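Local structure of glutamine amidotransferase type-2 domain-containing protein (Pseudomonas aeruginosa PAO1, 1TE5) at the interface of chains A and B. The protein is predicted to act as a class-II glutamine amidotransferase, a family that hydrolyses glutamine to glutamate and delivers the released ammonia to an acceptor. Residues are numbered along the deposited sequence; one frame, centred on the assembly and turned at random. Chains: chain A/B, conserved hypothetical protein.

Contact 1: the interface of chains A and B. Residues chain A 94-96, 120-124, 130; chain B 44, 97, 100-102.
B:Glu97 and B:Tyr102 meet A:Arg96, the A:Arg122 backbone and the apolar side chain of A:Val124 at this two-fold contact between two copies of a class-II glutamine amidotransferase, possibly the biological dimer, and show how a backbone loop and an arginine can share one carboxylate. B:Glu97 has CG in the crowded position between backbone N and carbonyl carbon and bends at chi2; its OE2 offers the syn lone pair to the backbone N of A:Arg122 at 2.6 Å, nearly straight at the hydrogen (160°). A:Arg96 comes obliquely across the same carboxylate, the two planes 62° apart. A:Arg96 NH2 forms a salt bridge with B:Glu97 OE2 at 3.3 Å, its hydrogen bond there being weak, while A:Arg96 CD lies 3.4 Å from B:Glu97 CG. The carbonyl O of A:Arg122 is 2.9 Å from B:Glu97 OE2; two acceptors would clash, unless the carboxylate carries a proton, which is not seen.

The guanidinium of A:Arg96 stands almost upright to the B:Tyr102 ring, the planes 76° apart, and NH1 gives a hydrogen bond to the phenolic OH at 2.8 Å. Water 1 links that OH to the backbone N of A:Ile95. In A:Val124, CG1 is anti to the backbone N, which leaves CG2 over the B:Tyr102 ring face, 3.6 Å from its centroid and offset towards the rim. CG1 turns instead to B:Arg44 CB.

In the second shell, A:Glu130, on helix 128-143, ties both parts of chain A together. A:Glu130 OE2 accepts from A:Arg96 NH1 and, at 2.8 Å, from A:Val124 N, both from above the carboxylate plane; the bond to A:Arg96 is also a salt bridge and may favour the charged carboxylate. A:Arg96 NE is anchored on A:Ile95 O. Within chain B, the backbone N of B:Gly100 steadies B:Glu97 OE1 at 3.0 Å, approaching nearly along the C-O axis. Water 2 joins A:Val124 O, B:Gly100 O and B:Arg44 NH2.

Contact 2: the interface of chains A and B. Residues chain A 50-52, 88-89; chain B 42, 45-47.
B:Arg47, on strand 45-50 of this class-II amidotransferase, illustrates an arginine that is first held by its own chain and then presented to a partner. From CB the chain leaves with CG anti to the carbonyl carbon, beside the backbone N, and runs extended to NE, where the guanidinium turns across it (chi4 -87°). B:Arg47 CG touches the methyl CD2 of A:Leu88 at 3.6 Å. CD carries the chain on to B:Arg47 NE, which gives B:Glu42 OE1 a 2.7 Å hydrogen bond lying in the guanidinium plane. NH1 makes a second bond to B:Glu42 OE2, so the carboxylate is gripped side-on, both of its oxygens met from above the carboxylate plane; this fixes the rotation of the guanidinium.

B:Arg47 NH1 also crosses to chain A, forming a salt bridge with A:Asp51 OD2 at 2.9 Å. That oxygen is met nearly along its C-O axis, the two flat groups standing 60° apart. At the tip, B:Arg47 NH2 bonds the main-chain O of A:Gln50 at 2.6 Å, nearly along the C=O axis (170°). One face of the guanidinium is covered by CD1 of A:Leu88, offset towards the rim. CG of this leucine is anti to its backbone N, and A:Leu88 CD2 also reaches B:Glu42 CB at 3.7 Å. The two carboxylates, A:Asp51 and B:Glu42, lie 4.7 Å apart between OD2 and OE2, and the shared arginine charge may offset their repulsion.

Water 3 bridges A:Gln50 NE2 and B:Val46 O; water 4 connects the backbone N of A:Ser89 with B:Glu42 O and B:Gly45 N. The arginine side chain thus fastens the end of strand 45-51 of chain A to strand 45-50 of chain B, a charged clasp over an apolar leucine that would help hold the dimer seen here together.

Contact 1: the interface of chains A and B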
ATOM      1  N   PHE A  94      -0.082   6.421  -6.824  1.00 21.94           N
ATOM      2  CA  PHE A  94       0.672   5.204  -7.122  1.00 23.72           C
ATOM      3  C   PHE A  94       1.991   5.166  -6.344  1.00 20.89           C
ATOM      4  O   PHE A  94       2.616   6.203  -6.113  1.00 25.94           O
ATOM      5  CB  PHE A  94       0.935   5.092  -8.628  1.00 24.01           C
ATOM      6  CG  PHE A  94      -0.313   5.105  -9.459  1.00 22.68           C
ATOM      7  CD1 PHE A  94      -0.687   6.244 -10.161  1.00 24.70           C
ATOM      8  CD2 PHE A  94      -1.129   3.979  -9.529  1.00 19.40           C
ATOM      9  CE1 PHE A  94      -1.859   6.253 -10.923  1.00 26.09           C
ATOM     10  CE2 PHE A  94      -2.298   3.978 -10.284  1.00 25.47           C
ATOM     11  CZ  PHE A  94      -2.662   5.114 -10.981  1.00 28.10           C
ATOM     12  N   ILE A  95       2.400   3.966  -5.938  1.00 21.84           N
ATOM     13  CA  ILE A  95       3.634   3.782  -5.175  1.00 21.73           C
ATOM     14  C   ILE A  95       4.604   2.833  -5.874  1.00 21.63           C
ATOM     15  O   ILE A  95       4.194   1.872  -6.527  1.00 21.89           O
ATOM     16  CB  ILE A  95       3.343   3.216  -3.763  1.00 23.03           C
ATOM     17  CG1 ILE A  95       2.287   4.064  -3.055  1.00 25.33           C
ATOM     18  CG2 ILE A  95       4.626   3.153  -2.928  1.00 23.73           C
ATOM     19  CD1 ILE A  95       1.965   3.575  -1.677  1.00 26.68           C
ATOM     20  N   ARG A  96       5.897   3.108  -5.719  1.00 22.21           N
ATOM     21  CA  ARG A  96       6.955   2.286  -6.297  1.00 28.31           C
ATOM     22  C   ARG A  96       8.272   2.650  -5.631  1.00 29.96           C
ATOM     23  O   ARG A  96       8.555   3.832  -5.427  1.00 29.08           O
ATOM     24  CB  ARG A  96       7.035   2.488  -7.812  1.00 27.06           C
ATOM     25  CG  ARG A  96       7.132   1.179  -8.575  1.00 33.96           C
ATOM     26  CD  ARG A  96       6.358   1.194  -9.889  1.00 33.60           C
ATOM     27  NE  ARG A  96       4.943   1.333  -9.577  1.00 39.61           N
ATOM     28  CZ  ARG A  96       3.954   0.893 -10.348  1.00 33.86           C
ATOM     29  NH1 ARG A  96       2.704   1.084  -9.973  1.00 38.12           N
ATOM     30  NH2 ARG A  96       4.206   0.258 -11.487  1.00 35.35           N
ATOM     31  N   PHE A 120      12.196  -0.319 -16.944  1.00 34.70           N
ATOM     32  CA  PHE A 120      12.310  -1.023 -15.667  1.00 35.04           C
ATOM     33  C   PHE A 120      10.956  -1.116 -14.972  1.00 31.20           C
ATOM     34  O   PHE A 120      10.542  -2.190 -14.521  1.00 32.59           O
ATOM     35  CB  PHE A 120      13.264  -0.282 -14.722  1.00 41.30           C
ATOM     36  CG  PHE A 120      14.585   0.105 -15.341  1.00 50.76           C
ATOM     37  CD1 PHE A 120      15.563  -0.861 -15.609  1.00 54.05           C
ATOM     38  CD2 PHE A 120      14.870   1.456 -15.606  1.00 55.56           C
ATOM     39  CE1 PHE A 120      16.807  -0.490 -16.133  1.00 56.18           C
ATOM     40  CE2 PHE A 120      16.103   1.845 -16.129  1.00 58.94           C
ATOM     41  CZ  PHE A 120      17.080   0.869 -16.392  1.00 59.24           C
ATOM     42  N   TYR A 121      10.337   0.044 -14.777  1.00 30.17           N
ATOM     43  CA  TYR A 121       9.036   0.139 -14.140  1.00 30.27           C
ATOM     44  C   TYR A 121       7.942   0.048 -15.191  1.00 29.80           C
ATOM     45  O   TYR A 121       8.028   0.661 -16.255  1.00 33.48           O
ATOM     46  CB  TYR A 121       8.910   1.459 -13.374  1.00 23.52           C
ATOM     47  CG  TYR A 121       9.919   1.633 -12.262  1.00 27.29           C
ATOM     48  CD1 TYR A 121      11.130   2.292 -12.487  1.00 25.90           C
ATOM     49  CD2 TYR A 121       9.660   1.160 -10.974  1.00 26.67           C
ATOM     50  CE1 TYR A 121      12.057   2.480 -11.461  1.00 25.48           C
ATOM     51  CE2 TYR A 121      10.583   1.345  -9.938  1.00 24.48           C
ATOM     52  CZ  TYR A 121      11.778   2.005 -10.193  1.00 25.87           C
ATOM     53  OH  TYR A 121      12.694   2.189  -9.184  1.00 28.91           O
ATOM     54  N   ARG A 122       6.915  -0.736 -14.894  1.00 28.78           N
ATOM     55  CA  ARG A 122       5.795  -0.899 -15.806  1.00 31.05           C
ATOM     56  C   ARG A 122       4.489  -0.669 -15.050  1.00 29.27           C
ATOM     57  O   ARG A 122       4.375  -1.013 -13.871  1.00 25.20           O
ATOM     58  CB  ARG A 122       5.803  -2.303 -16.419  1.00 32.01           C
ATOM     59  CG  ARG A 122       7.065  -2.654 -17.186  1.00 39.05           C
ATOM     60  CD  ARG A 122       6.889  -3.974 -17.910  1.00 43.58           C
ATOM     61  NE  ARG A 122       8.118  -4.436 -18.545  1.00 47.83           N
ATOM     62  CZ  ARG A 122       8.671  -3.881 -19.616  1.00 50.87           C
ATOM     63  NH1 ARG A 122       9.790  -4.379 -20.115  1.00 47.92           N
ATOM     64  NH2 ARG A 122       8.111  -2.824 -20.183  1.00 53.50           N
ATOM     65  N   PRO A 123       3.518   0.003 -15.691  1.00 28.84           N
ATOM     66  CA  PRO A 123       2.251   0.232 -14.998  1.00 28.15           C
ATOM     67  C   PRO A 123       1.451  -1.073 -14.848  1.00 26.39           C
ATOM     68  O   PRO A 123       1.552  -1.988 -15.681  1.00 28.09           O
ATOM     69  CB  PRO A 123       1.547   1.243 -15.914  1.00 29.67           C
ATOM     70  CG  PRO A 123       2.049   0.896 -17.263  1.00 30.26           C
ATOM     71  CD  PRO A 123       3.528   0.675 -17.004  1.00 30.40           C
ATOM     72  N   VAL A 124       0.732  -1.178 -13.735  1.00 23.67           N
ATOM     73  CA  VAL A 124      -0.121  -2.332 -13.464  1.00 23.82           C
ATOM     74  C   VAL A 124      -1.510  -2.048 -14.074  1.00 21.22           C
ATOM     75  O   VAL A 124      -2.187  -2.953 -14.581  1.00 24.24           O
ATOM     76  CB  VAL A 124      -0.243  -2.579 -11.944  1.00 22.51           C
ATOM     77  CG1 VAL A 124      -1.138  -3.784 -11.673  1.00 21.38           C
ATOM     78  CG2 VAL A 124       1.147  -2.797 -11.345  1.00 23.45           C
ATOM     79  N   GLU A 130      -0.192   6.593 -14.455  1.00 26.44           N
ATOM     80  CA  GLU A 130       0.749   5.571 -14.011  1.00 28.36           C
ATOM     81  C   GLU A 130       1.856   5.334 -15.035  1.00 28.38           C
ATOM     82  O   GLU A 130       2.983   4.991 -14.673  1.00 27.16           O
ATOM     83  CB  GLU A 130       0.016   4.268 -13.711  1.00 28.35           C
ATOM     84  CG  GLU A 130       0.898   3.192 -13.121  1.00 27.16           C
ATOM     85  CD  GLU A 130       0.130   1.959 -12.720  1.00 23.75           C
ATOM     86  OE1 GLU A 130      -1.078   1.863 -13.048  1.00 24.95           O
ATOM     87  OE2 GLU A 130       0.742   1.086 -12.066  1.00 24.80           O
TER
ATOM     88  N   ARG B  44      -5.999  -6.582 -10.466  1.00 29.44           N
ATOM     89  CA  ARG B  44      -4.542  -6.517 -10.409  1.00 30.56           C
ATOM     90  C   ARG B  44      -4.062  -5.532  -9.335  1.00 29.00           C
ATOM     91  O   ARG B  44      -2.871  -5.492  -9.012  1.00 32.32           O
ATOM     92  CB  ARG B  44      -3.964  -6.158 -11.774  1.00 29.67           C
ATOM     93  CG  ARG B  44      -4.214  -7.227 -12.800  1.00 34.47           C
ATOM     94  CD  ARG B  44      -3.596  -6.899 -14.138  1.00 41.48           C
ATOM     95  NE  ARG B  44      -4.039  -7.861 -15.145  1.00 48.29           N
ATOM     96  CZ  ARG B  44      -3.262  -8.372 -16.093  1.00 49.93           C
ATOM     97  NH1 ARG B  44      -3.767  -9.243 -16.956  1.00 49.51           N
ATOM     98  NH2 ARG B  44      -1.987  -8.019 -16.182  1.00 50.66           N
ATOM     99  N   GLU B  97       6.337  -3.889  -7.488  1.00 25.17           N
ATOM    100  CA  GLU B  97       5.868  -4.293  -8.810  1.00 27.58           C
ATOM    101  C   GLU B  97       6.990  -4.852  -9.679  1.00 21.52           C
ATOM    102  O   GLU B  97       8.092  -4.296  -9.736  1.00 23.08           O
ATOM    103  CB  GLU B  97       5.148  -3.147  -9.548  1.00 28.21           C
ATOM    104  CG  GLU B  97       6.053  -2.124 -10.242  1.00 32.09           C
ATOM    105  CD  GLU B  97       6.301  -2.386 -11.738  1.00 25.57           C
ATOM    106  OE1 GLU B  97       5.949  -3.455 -12.277  1.00 27.26           O
ATOM    107  OE2 GLU B  97       6.870  -1.498 -12.386  1.00 26.93           O
ATOM    108  N   GLY B 100       4.774  -5.255 -14.318  1.00 23.35           N
ATOM    109  CA  GLY B 100       3.436  -4.690 -14.394  1.00 23.58           C
ATOM    110  C   GLY B 100       2.417  -5.397 -13.519  1.00 23.46           C
ATOM    111  O   GLY B 100       1.225  -5.375 -13.814  1.00 21.94           O
ATOM    112  N   ARG B 101       2.893  -6.026 -12.448  1.00 23.74           N
ATOM    113  CA  ARG B 101       2.046  -6.730 -11.486  1.00 23.47           C
ATOM    114  C   ARG B 101       2.575  -6.408 -10.092  1.00 20.47           C
ATOM    115  O   ARG B 101       3.771  -6.173  -9.919  1.00 23.36           O
ATOM    116  CB  ARG B 101       2.120  -8.246 -11.692  1.00 25.90           C
ATOM    117  CG  ARG B 101       1.794  -8.752 -13.093  1.00 31.39           C
ATOM    118  CD  ARG B 101       0.349  -8.504 -13.492  1.00 36.17           C
ATOM    119  NE  ARG B 101      -0.612  -9.034 -12.525  1.00 39.25           N
ATOM    120  CZ  ARG B 101      -1.468 -10.018 -12.774  1.00 36.25           C
ATOM    121  NH1 ARG B 101      -2.303 -10.418 -11.827  1.00 34.43           N
ATOM    122  NH2 ARG B 101      -1.477 -10.608 -13.965  1.00 38.29           N
ATOM    123  N   TYR B 102       1.680  -6.336  -9.111  1.00 21.40           N
ATOM    124  CA  TYR B 102       2.089  -6.071  -7.735  1.00 19.02           C
ATOM    125  C   TYR B 102       2.388  -7.407  -7.047  1.00 19.01           C
ATOM    126  O   TYR B 102       1.533  -8.291  -6.985  1.00 16.75           O
ATOM    127  CB  TYR B 102       1.010  -5.286  -6.961  1.00 20.67           C
ATOM    128  CG  TYR B 102       0.865  -3.830  -7.366  1.00 16.47           C
ATOM    129  CD1 TYR B 102      -0.316  -3.355  -7.937  1.00 17.36           C
ATOM    130  CD2 TYR B 102       1.912  -2.925  -7.179  1.00 19.04           C
ATOM    131  CE1 TYR B 102      -0.442  -2.022  -8.323  1.00 16.59           C
ATOM    132  CE2 TYR B 102       1.787  -1.588  -7.560  1.00 21.43           C
ATOM    133  CZ  TYR B 102       0.611  -1.149  -8.133  1.00 18.59           C
ATOM    134  OH  TYR B 102       0.492   0.157  -8.531  1.00 19.79           O
TER
HETATM  135  O   HOH W   1       0.517   1.893  -6.354  1.00 23.74           O
HETATM  136  O   HOH W   2      -0.908  -5.530 -15.787  1.00 42.03           O

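Contact 2: the interface of chains A and B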
ATOM      1  N   GLN A  50      -7.163   3.796  -0.770  1.00 26.00           N
ATOM      2  CA  GLN A  50      -7.723   4.291  -2.025  1.00 22.13           C
ATOM      3  C   GLN A  50      -8.937   3.479  -2.452  1.00 24.86           C
ATOM      4  O   GLN A  50      -9.118   2.340  -2.027  1.00 24.83           O
ATOM      5  CB  GLN A  50      -6.668   4.261  -3.128  1.00 17.42           C
ATOM      6  CG  GLN A  50      -6.345   2.881  -3.624  1.00 23.25           C
ATOM      7  CD  GLN A  50      -5.015   2.801  -4.324  1.00 21.24           C
ATOM      8  OE1 GLN A  50      -4.661   3.674  -5.108  1.00 27.49           O
ATOM      9  NE2 GLN A  50      -4.261   1.745  -4.032  1.00 19.99           N
ATOM     10  N   ASP A  51      -9.723   4.032  -3.361  1.00 25.81           N
ATOM     11  CA  ASP A  51     -10.938   3.370  -3.804  1.00 25.02           C
ATOM     12  C   ASP A  51     -11.426   3.995  -5.095  1.00 23.44           C
ATOM     13  O   ASP A  51     -11.452   5.210  -5.223  1.00 23.30           O
ATOM     14  CB  ASP A  51     -12.014   3.561  -2.730  1.00 25.13           C
ATOM     15  CG  ASP A  51     -13.007   2.415  -2.674  1.00 26.20           C
ATOM     16  OD1 ASP A  51     -14.177   2.682  -2.334  1.00 29.39           O
ATOM     17  OD2 ASP A  51     -12.626   1.249  -2.923  1.00 32.79           O
ATOM     18  N   PRO A  52     -11.745   3.166  -6.102  1.00 24.98           N
ATOM     19  CA  PRO A  52     -12.237   3.711  -7.370  1.00 27.90           C
ATOM     20  C   PRO A  52     -13.701   4.102  -7.182  1.00 29.07           C
ATOM     21  O   PRO A  52     -14.188   4.135  -6.048  1.00 28.74           O
ATOM     22  CB  PRO A  52     -12.092   2.526  -8.321  1.00 25.76           C
ATOM     23  CG  PRO A  52     -12.331   1.358  -7.433  1.00 28.33           C
ATOM     24  CD  PRO A  52     -11.542   1.713  -6.198  1.00 22.74           C
ATOM     25  N   LEU A  88      -9.316  -0.658  -9.062  1.00 30.35           N
ATOM     26  CA  LEU A  88      -8.282  -0.217  -8.133  1.00 30.35           C
ATOM     27  C   LEU A  88      -6.937   0.073  -8.809  1.00 27.08           C
ATOM     28  O   LEU A  88      -6.213   0.966  -8.394  1.00 28.80           O
ATOM     29  CB  LEU A  88      -8.106  -1.283  -7.049  1.00 30.21           C
ATOM     30  CG  LEU A  88      -7.125  -1.043  -5.908  1.00 31.15           C
ATOM     31  CD1 LEU A  88      -7.552   0.163  -5.124  1.00 27.21           C
ATOM     32  CD2 LEU A  88      -7.085  -2.261  -5.015  1.00 31.25           C
ATOM     33  N   SER A  89      -6.596  -0.699  -9.835  1.00 26.52           N
ATOM     34  CA  SER A  89      -5.328  -0.500 -10.532  1.00 27.89           C
ATOM     35  C   SER A  89      -5.242   0.836 -11.267  1.00 29.00           C
ATOM     36  O   SER A  89      -4.159   1.250 -11.705  1.00 27.38           O
ATOM     37  CB  SER A  89      -5.034  -1.666 -11.488  1.00 29.67           C
ATOM     38  OG  SER A  89      -6.043  -1.848 -12.463  1.00 30.69           O
TER
ATOM     39  N   GLU B  42      -7.685  -6.837  -5.766  1.00 24.90           N
ATOM     40  CA  GLU B  42      -8.966  -6.455  -6.317  1.00 27.20           C
ATOM     41  C   GLU B  42      -8.576  -6.314  -7.771  1.00 29.15           C
ATOM     42  O   GLU B  42      -8.244  -5.228  -8.235  1.00 27.45           O
ATOM     43  CB  GLU B  42      -9.392  -5.116  -5.740  1.00 29.89           C
ATOM     44  CG  GLU B  42     -10.884  -4.900  -5.676  1.00 32.02           C
ATOM     45  CD  GLU B  42     -11.246  -3.798  -4.702  1.00 35.72           C
ATOM     46  OE1 GLU B  42     -11.153  -4.032  -3.472  1.00 35.04           O
ATOM     47  OE2 GLU B  42     -11.607  -2.699  -5.176  1.00 32.39           O
ATOM     48  N   GLY B  45      -4.978  -4.711  -8.820  1.00 27.78           N
ATOM     49  CA  GLY B  45      -4.633  -3.768  -7.776  1.00 24.85           C
ATOM     50  C   GLY B  45      -4.536  -4.494  -6.447  1.00 25.01           C
ATOM     51  O   GLY B  45      -5.146  -5.550  -6.257  1.00 23.07           O
ATOM     52  N   VAL B  46      -3.780  -3.927  -5.518  1.00 24.36           N
ATOM     53  CA  VAL B  46      -3.608  -4.534  -4.202  1.00 25.73           C
ATOM     54  C   VAL B  46      -3.895  -3.528  -3.086  1.00 25.18           C
ATOM     55  O   VAL B  46      -3.752  -2.314  -3.271  1.00 26.10           O
ATOM     56  CB  VAL B  46      -2.166  -5.101  -4.033  1.00 25.03           C
ATOM     57  CG1 VAL B  46      -1.144  -3.981  -4.178  1.00 26.85           C
ATOM     58  CG2 VAL B  46      -2.008  -5.800  -2.677  1.00 22.58           C
ATOM     59  N   ARG B  47      -4.343  -4.038  -1.946  1.00 25.43           N
ATOM     60  CA  ARG B  47      -4.623  -3.208  -0.788  1.00 26.24           C
ATOM     61  C   ARG B  47      -3.756  -3.739   0.344  1.00 25.27           C
ATOM     62  O   ARG B  47      -3.543  -4.945   0.451  1.00 22.47           O
ATOM     63  CB  ARG B  47      -6.101  -3.293  -0.385  1.00 26.20           C
ATOM     64  CG  ARG B  47      -7.082  -2.768  -1.426  1.00 30.71           C
ATOM     65  CD  ARG B  47      -8.524  -2.794  -0.872  1.00 31.28           C
ATOM     66  NE  ARG B  47      -9.521  -2.487  -1.892  1.00 34.39           N
ATOM     67  CZ  ARG B  47      -9.918  -1.260  -2.203  1.00 32.55           C
ATOM     68  NH1 ARG B  47     -10.827  -1.076  -3.148  1.00 33.82           N
ATOM     69  NH2 ARG B  47      -9.414  -0.220  -1.560  1.00 31.89           N
TER
HETATM   70  O   HOH W   3      -4.497  -0.078  -2.118  1.00 25.54           O
HETATM   71  O   HOH W   4      -7.632  -3.535 -10.184  1.00 37.69           O

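The C-alpha centres of contact 1 and contact 2 are about 12 Å apart, and both are parts of one two-fold interface, so each recurs with the chains exchanged. They share no residue but adjoin in sequence: B:Arg44 of contact 1 directly precedes B:Gly45 of contact 2, and on chain A the 3-10 helix 88-90 of contact 2 lies shortly before strand 94-98 of contact 1. These neighbouring segments serve both, joined by ones more distant in sequence. Together they combine salt bridges with apolar contacts, which may help hold the pair, though the structure alone does not show that the dimer is the working form.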